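Local coordinates for protein 23S rRNA-specific endonuclease VapC20 (Mycobacterium tuberculosis H37Rv, PDB 5WZF) that cleaves 23S rRNA in the sarcin-ricin loop of the ribosome, as the magnesium-dependent endoribonuclease toxin of a type II toxin-antitoxin system, at residues R32-A36 with A128-D132; H52-E56 with F109-S114. All blocks are in the same frame, centred on the assembly; numbering follows the deposited sequence.

Interaction 1 of 2, residues R32-A36 with A128-D132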
ATOM      1  N   ARG B  32      11.993  18.509   4.269  1.00 21.57           N
ATOM      2  CA  ARG B  32      10.764  19.290   4.369  1.00 21.11           C
ATOM      3  C   ARG B  32      10.139  19.222   5.764  1.00 20.38           C
ATOM      4  O   ARG B  32       8.980  19.597   5.948  1.00 20.11           O
ATOM      5  CB  ARG B  32       9.752  18.816   3.317  1.00 23.79           C
ATOM      6  CG  ARG B  32      10.180  19.096   1.881  1.00 31.80           C
ATOM      7  CD  ARG B  32       9.055  18.838   0.891  1.00 37.25           C
ATOM      8  NE  ARG B  32       8.897  17.418   0.588  1.00 40.86           N
ATOM      9  CZ  ARG B  32       8.930  16.911  -0.640  1.00 42.34           C
ATOM     10  NH1 ARG B  32       9.113  17.710  -1.682  1.00 48.81           N
ATOM     11  NH2 ARG B  32       8.775  15.608  -0.827  1.00 41.63           N
ATOM     12  N   HIS B  33      10.907  18.755   6.743  1.00 19.02           N
ATOM     13  CA  HIS B  33      10.395  18.595   8.107  1.00 17.71           C
ATOM     14  C   HIS B  33       9.923  19.917   8.710  1.00 19.41           C
ATOM     15  O   HIS B  33       8.847  19.986   9.309  1.00 18.70           O
ATOM     16  CB  HIS B  33      11.458  17.973   9.013  1.00 17.75           C
ATOM     17  CG  HIS B  33      10.996  17.759  10.420  1.00 21.69           C
ATOM     18  ND1 HIS B  33       9.989  16.875  10.746  1.00 19.33           N
ATOM     19  CD2 HIS B  33      11.388  18.329  11.584  1.00 21.09           C
ATOM     20  CE1 HIS B  33       9.788  16.906  12.052  1.00 18.60           C
ATOM     21  NE2 HIS B  33      10.626  17.778  12.584  1.00 21.87           N
ATOM     22  N   GLY B  34      10.732  20.959   8.555  1.00 22.31           N
ATOM     23  CA  GLY B  34      10.377  22.274   9.057  1.00 25.44           C
ATOM     24  C   GLY B  34       9.103  22.791   8.418  1.00 25.09           C
ATOM     25  O   GLY B  34       8.216  23.301   9.100  1.00 25.12           O
ATOM     26  N   THR B  35       9.014  22.643   7.099  1.00 25.99           N
ATOM     27  CA  THR B  35       7.833  23.058   6.349  1.00 24.82           C
ATOM     28  C   THR B  35       6.598  22.288   6.804  1.00 22.24           C
ATOM     29  O   THR B  35       5.513  22.858   6.938  1.00 22.82           O
ATOM     30  CB  THR B  35       8.032  22.852   4.835  1.00 27.48           C
ATOM     31  OG1 THR B  35       9.115  23.673   4.378  1.00 32.47           O
ATOM     32  CG2 THR B  35       6.770  23.221   4.071  1.00 29.65           C
ATOM     33  N   ALA B  36       6.771  20.992   7.044  1.00 20.95           N
ATOM     34  CA  ALA B  36       5.683  20.145   7.523  1.00 19.95           C
ATOM     35  C   ALA B  36       5.165  20.611   8.883  1.00 20.01           C
ATOM     36  O   ALA B  36       3.956  20.687   9.101  1.00 19.09           O
ATOM     37  CB  ALA B  36       6.135  18.690   7.600  1.00 17.99           C
ATOM     38  N   ALA B 128       0.318  17.467   1.145  1.00 19.53           N
ATOM     39  CA  ALA B 128       1.128  16.602   0.310  1.00 17.67           C
ATOM     40  C   ALA B 128       2.191  17.426  -0.374  1.00 21.83           C
ATOM     41  O   ALA B 128       2.044  18.634  -0.527  1.00 18.85           O
ATOM     42  CB  ALA B 128       0.270  15.890  -0.727  1.00 16.01           C
ATOM     43  N   PHE B 129       3.259  16.759  -0.788  1.00 20.47           N
ATOM     44  CA  PHE B 129       4.311  17.396  -1.554  1.00 22.79           C
ATOM     45  C   PHE B 129       4.459  16.631  -2.871  1.00 28.85           C
ATOM     46  O   PHE B 129       3.747  15.653  -3.100  1.00 31.56           O
ATOM     47  CB  PHE B 129       5.622  17.413  -0.762  1.00 24.67           C
ATOM     48  CG  PHE B 129       5.503  18.029   0.616  1.00 25.93           C
ATOM     49  CD1 PHE B 129       5.335  19.399   0.772  1.00 25.03           C
ATOM     50  CD2 PHE B 129       5.583  17.237   1.753  1.00 28.79           C
ATOM     51  CE1 PHE B 129       5.232  19.962   2.037  1.00 26.73           C
ATOM     52  CE2 PHE B 129       5.484  17.793   3.018  1.00 30.06           C
ATOM     53  CZ  PHE B 129       5.309  19.155   3.162  1.00 28.46           C
ATOM     54  N   ASP B 130       5.352  17.104  -3.739  1.00 35.55           N
ATOM     55  CA  ASP B 130       5.748  16.398  -4.970  1.00 40.17           C
ATOM     56  C   ASP B 130       4.714  16.398  -6.114  1.00 33.70           C
ATOM     57  O   ASP B 130       4.961  15.811  -7.169  1.00 31.35           O
ATOM     58  CB  ASP B 130       6.143  14.954  -4.639  1.00 43.04           C
ATOM     59  CG  ASP B 130       7.219  14.879  -3.572  1.00 46.59           C
ATOM     60  OD1 ASP B 130       8.096  15.770  -3.546  1.00 49.54           O
ATOM     61  OD2 ASP B 130       7.189  13.934  -2.757  1.00 46.09           O
ATOM     62  N   GLY B 131       3.570  17.042  -5.913  1.00 26.35           N
ATOM     63  CA  GLY B 131       2.738  17.458  -7.033  1.00 25.19           C
ATOM     64  C   GLY B 131       1.796  16.483  -7.720  1.00 23.86           C
ATOM     65  O   GLY B 131       1.188  16.841  -8.731  1.00 20.96           O
ATOM     66  N   ASP B 132       1.653  15.268  -7.200  1.00 18.50           N
ATOM     67  CA  ASP B 132       0.743  14.303  -7.817  1.00 18.98           C
ATOM     68  C   ASP B 132      -0.713  14.690  -7.576  1.00 19.15           C
ATOM     69  O   ASP B 132      -1.558  14.533  -8.453  1.00 19.19           O
ATOM     70  CB  ASP B 132       1.005  12.890  -7.296  1.00 22.13           C
ATOM     71  CG  ASP B 132       2.360  12.361  -7.715  1.00 29.50           C
ATOM     72  OD1 ASP B 132       2.773  12.617  -8.866  1.00 34.13           O
ATOM     73  OD2 ASP B 132       3.016  11.698  -6.888  1.00 35.37           O
TER

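Interaction 2 of 2, residues H52-E56 with F109-S114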
ATOM      1  N   HIS B  52      -4.531   3.096   3.595  1.00 15.16           N
ATOM      2  CA  HIS B  52      -3.470   2.857   2.623  1.00 15.82           C
ATOM      3  C   HIS B  52      -2.312   3.830   2.825  1.00 17.01           C
ATOM      4  O   HIS B  52      -1.144   3.446   2.728  1.00 14.63           O
ATOM      5  CB  HIS B  52      -4.005   2.957   1.190  1.00 16.06           C
ATOM      6  CG  HIS B  52      -4.871   1.805   0.786  1.00 18.71           C
ATOM      7  ND1 HIS B  52      -4.365   0.551   0.519  1.00 22.09           N
ATOM      8  CD2 HIS B  52      -6.209   1.717   0.595  1.00 25.15           C
ATOM      9  CE1 HIS B  52      -5.354  -0.260   0.185  1.00 25.14           C
ATOM     10  NE2 HIS B  52      -6.483   0.423   0.226  1.00 23.35           N
ATOM     11  N   VAL B  53      -2.636   5.085   3.124  1.00 13.82           N
ATOM     12  CA  VAL B  53      -1.614   6.101   3.351  1.00 12.09           C
ATOM     13  C   VAL B  53      -0.804   5.792   4.610  1.00 12.53           C
ATOM     14  O   VAL B  53       0.426   5.860   4.594  1.00 14.32           O
ATOM     15  CB  VAL B  53      -2.227   7.511   3.466  1.00 11.04           C
ATOM     16  CG1 VAL B  53      -1.247   8.474   4.133  1.00 14.40           C
ATOM     17  CG2 VAL B  53      -2.631   8.024   2.089  1.00 14.10           C
ATOM     18  N   LEU B  54      -1.494   5.447   5.695  1.00 11.67           N
ATOM     19  CA  LEU B  54      -0.802   5.143   6.943  1.00 12.59           C
ATOM     20  C   LEU B  54       0.120   3.948   6.749  1.00 15.32           C
ATOM     21  O   LEU B  54       1.242   3.932   7.249  1.00 15.81           O
ATOM     22  CB  LEU B  54      -1.793   4.873   8.077  1.00 15.82           C
ATOM     23  CG  LEU B  54      -2.476   6.104   8.677  1.00 21.79           C
ATOM     24  CD1 LEU B  54      -3.283   5.734   9.922  1.00 23.27           C
ATOM     25  CD2 LEU B  54      -1.444   7.183   8.998  1.00 21.41           C
ATOM     26  N   GLY B  55      -0.358   2.954   6.011  1.00 15.64           N
ATOM     27  CA  GLY B  55       0.455   1.795   5.702  1.00 14.53           C
ATOM     28  C   GLY B  55       1.702   2.169   4.924  1.00 16.49           C
ATOM     29  O   GLY B  55       2.797   1.707   5.235  1.00 16.03           O
ATOM     30  N   GLU B  56       1.533   3.016   3.914  1.00 11.58           N
ATOM     31  CA  GLU B  56       2.641   3.422   3.064  1.00 14.85           C
ATOM     32  C   GLU B  56       3.621   4.260   3.876  1.00 13.30           C
ATOM     33  O   GLU B  56       4.832   4.200   3.667  1.00 16.23           O
ATOM     34  CB  GLU B  56       2.130   4.204   1.850  1.00 18.01           C
ATOM     35  CG  GLU B  56       3.192   4.557   0.823  1.00 19.88           C
ATOM     36  CD  GLU B  56       2.655   5.453  -0.283  1.00 24.07           C
ATOM     37  OE1 GLU B  56       1.716   6.227  -0.021  1.00 24.58           O
ATOM     38  OE2 GLU B  56       3.172   5.378  -1.413  1.00 28.52           O
ATOM     39  N   PHE B 109      -1.129   3.310  -6.837  1.00 17.46           N
ATOM     40  CA  PHE B 109      -2.401   2.830  -6.309  1.00 15.15           C
ATOM     41  C   PHE B 109      -2.858   3.630  -5.088  1.00 13.58           C
ATOM     42  O   PHE B 109      -4.031   3.977  -4.974  1.00 15.86           O
ATOM     43  CB  PHE B 109      -2.304   1.355  -5.941  1.00 20.83           C
ATOM     44  CG  PHE B 109      -3.520   0.829  -5.235  1.00 20.94           C
ATOM     45  CD1 PHE B 109      -4.670   0.524  -5.942  1.00 18.72           C
ATOM     46  CD2 PHE B 109      -3.512   0.642  -3.862  1.00 19.24           C
ATOM     47  CE1 PHE B 109      -5.790   0.041  -5.294  1.00 19.61           C
ATOM     48  CE2 PHE B 109      -4.628   0.158  -3.210  1.00 19.35           C
ATOM     49  CZ  PHE B 109      -5.768  -0.145  -3.927  1.00 18.01           C
ATOM     50  N   VAL B 110      -1.937   3.905  -4.168  1.00 13.79           N
ATOM     51  CA  VAL B 110      -2.291   4.652  -2.963  1.00 13.52           C
ATOM     52  C   VAL B 110      -2.809   6.046  -3.323  1.00 15.95           C
ATOM     53  O   VAL B 110      -3.791   6.524  -2.750  1.00 17.40           O
ATOM     54  CB  VAL B 110      -1.093   4.761  -1.992  1.00 15.48           C
ATOM     55  CG1 VAL B 110      -1.400   5.728  -0.866  1.00 16.27           C
ATOM     56  CG2 VAL B 110      -0.750   3.390  -1.428  1.00 17.44           C
ATOM     57  N   ASP B 111      -2.164   6.690  -4.290  1.00 14.57           N
ATOM     58  CA  ASP B 111      -2.630   7.995  -4.752  1.00 17.36           C
ATOM     59  C   ASP B 111      -4.043   7.904  -5.321  1.00 15.81           C
ATOM     60  O   ASP B 111      -4.895   8.737  -5.016  1.00 15.37           O
ATOM     61  CB  ASP B 111      -1.676   8.578  -5.795  1.00 19.17           C
ATOM     62  CG  ASP B 111      -0.404   9.137  -5.178  1.00 25.19           C
ATOM     63  OD1 ASP B 111      -0.319   9.215  -3.934  1.00 27.62           O
ATOM     64  OD2 ASP B 111       0.506   9.515  -5.943  1.00 31.05           O
ATOM     65  N   ALA B 112      -4.297   6.884  -6.134  1.00 14.29           N
ATOM     66  CA  ALA B 112      -5.615   6.718  -6.733  1.00 13.72           C
ATOM     67  C   ALA B 112      -6.694   6.551  -5.664  1.00 14.90           C
ATOM     68  O   ALA B 112      -7.795   7.083  -5.802  1.00 16.32           O
ATOM     69  CB  ALA B 112      -5.624   5.535  -7.680  1.00 14.58           C
ATOM     70  N   THR B 113      -6.384   5.820  -4.599  1.00 13.87           N
ATOM     71  CA  THR B 113      -7.362   5.632  -3.533  1.00 12.10           C
ATOM     72  C   THR B 113      -7.519   6.927  -2.737  1.00 11.68           C
ATOM     73  O   THR B 113      -8.598   7.227  -2.233  1.00 14.68           O
ATOM     74  CB  THR B 113      -6.977   4.473  -2.582  1.00 15.12           C
ATOM     75  OG1 THR B 113      -5.715   4.743  -1.962  1.00 16.04           O
ATOM     76  CG2 THR B 113      -6.904   3.152  -3.343  1.00 13.17           C
ATOM     77  N   SER B 114      -6.439   7.695  -2.635  1.00 10.61           N
ATOM     78  CA  SER B 114      -6.491   8.971  -1.934  1.00 12.92           C
ATOM     79  C   SER B 114      -7.398   9.937  -2.683  1.00 13.27           C
ATOM     80  O   SER B 114      -8.234  10.606  -2.080  1.00 11.89           O
ATOM     81  CB  SER B 114      -5.092   9.561  -1.774  1.00 13.49           C
ATOM     82  OG  SER B 114      -4.334   8.785  -0.862  1.00 11.78           O
TER

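Interaction 1 of 2, residues R32-A36 with A128-D132
A salt bridge joins Arg32 to Asp130. Both terminal nitrogens of the guanidinium, NH1 and NH2, reach the same carboxylate oxygen: Arg32 NH1 donates to Asp130 OD1 at 2.9 Å and Arg32 NH2 donates to Asp130 OD1 at 2.8 Å. This is a forked bond to one oxygen, not a two-to-two pairing. The N-H...O angles of 133° and 136° are bent, as expected when two donors share an acceptor. The contact belongs to a PIN domain, a fold built on a parallel sheet between helices. Asp130 sits in the loop after strand 125-127, and its side chain is about 6 Å from that of Asp18, a predicted magnesium ligand. The salt bridge therefore lies beside the probable metal site.

Arg32 is the N-cap residue of helix 33-41. Its CA-to-CB bond points toward 128-132, and the side chain runs along Phe129. Arg32 CD lies over one face of the phenyl ring, in a CH-pi contact 3.8 Å from the centroid. The flat guanidinium group rests against the start of the same side chain, with Arg32 CZ 3.3 Å from Phe129 CB.

The far end of the ring points into the first turn of helix 33-41. Thr35 and Ala36 meet it there, and Ala24 of helix 19-25 adds to its surroundings. Phe129 thus packs the loop against helices 19-25 and 33-41. Thr35 CG2 lies 4.1 Å from Phe129 CE1, while Ala36 CA meets the ring edge at Phe129 CZ, 4.5 Å away.

Interaction 2 of 2, residues H52-E56 with F109-S114
His52, near the start of helix 51-63, presents a ring face to the edge of Phe109. The pair is T-shaped, with centroids 5.1 Å apart and planes at 86°. His52 NE2 is hydrogen-bonded to Glu92, and His52 CB lies 4.2 Å from Val110 CG2. Val53 CG2 packs 3.9 Å from Val110 CG1 and 3.5 Å from Ser114 OG. Glu56, one turn after His52, brings OE1 to 3.3 Å from Val110 CG1, but its hydrogen bond goes to Thr19. Val110 therefore fits among His52, Val53 and Glu56. No hydrogen bond joins the segments. Their axes run roughly antiparallel, at 149°, and come within 10.0 Å.

Helix 109-121 carries Asp111, a predicted ligand of the PIN-domain magnesium site, and the side chain of Val53 is about 4 Å from that of Asp18, the other predicted ligand. The other subunit of the homodimer also touches His52 and Phe109. Phe16 of central strand 14-17 touches Val53 and Ser114, while helix 89-101 lies against Phe109, Ala112 and Thr113.

How the interactions relate
From the N terminus, the chain forms strand 14-17 and helix 19-25 before it reaches 32-36, at the start of helix 33-41. It then forms strand 46-50 and enters helix 51-63, where 52-56 lies. Helix 109-121 returns to 52-56 and closes the shorter loop, interaction 2. After strand 125-127, segment 128-132 returns to 32-36 and closes the longer loop, interaction 1. The loop of interaction 1 encloses that of interaction 2; they do not cross. Interaction 2 joins two helices in the interior; interaction 1 ties a loop to a helix start. Their centres are 16 Å apart. They meet where Asp132 OD2 lies 3.5 Å from Asp111 OD2, two like charges close to the predicted magnesium site.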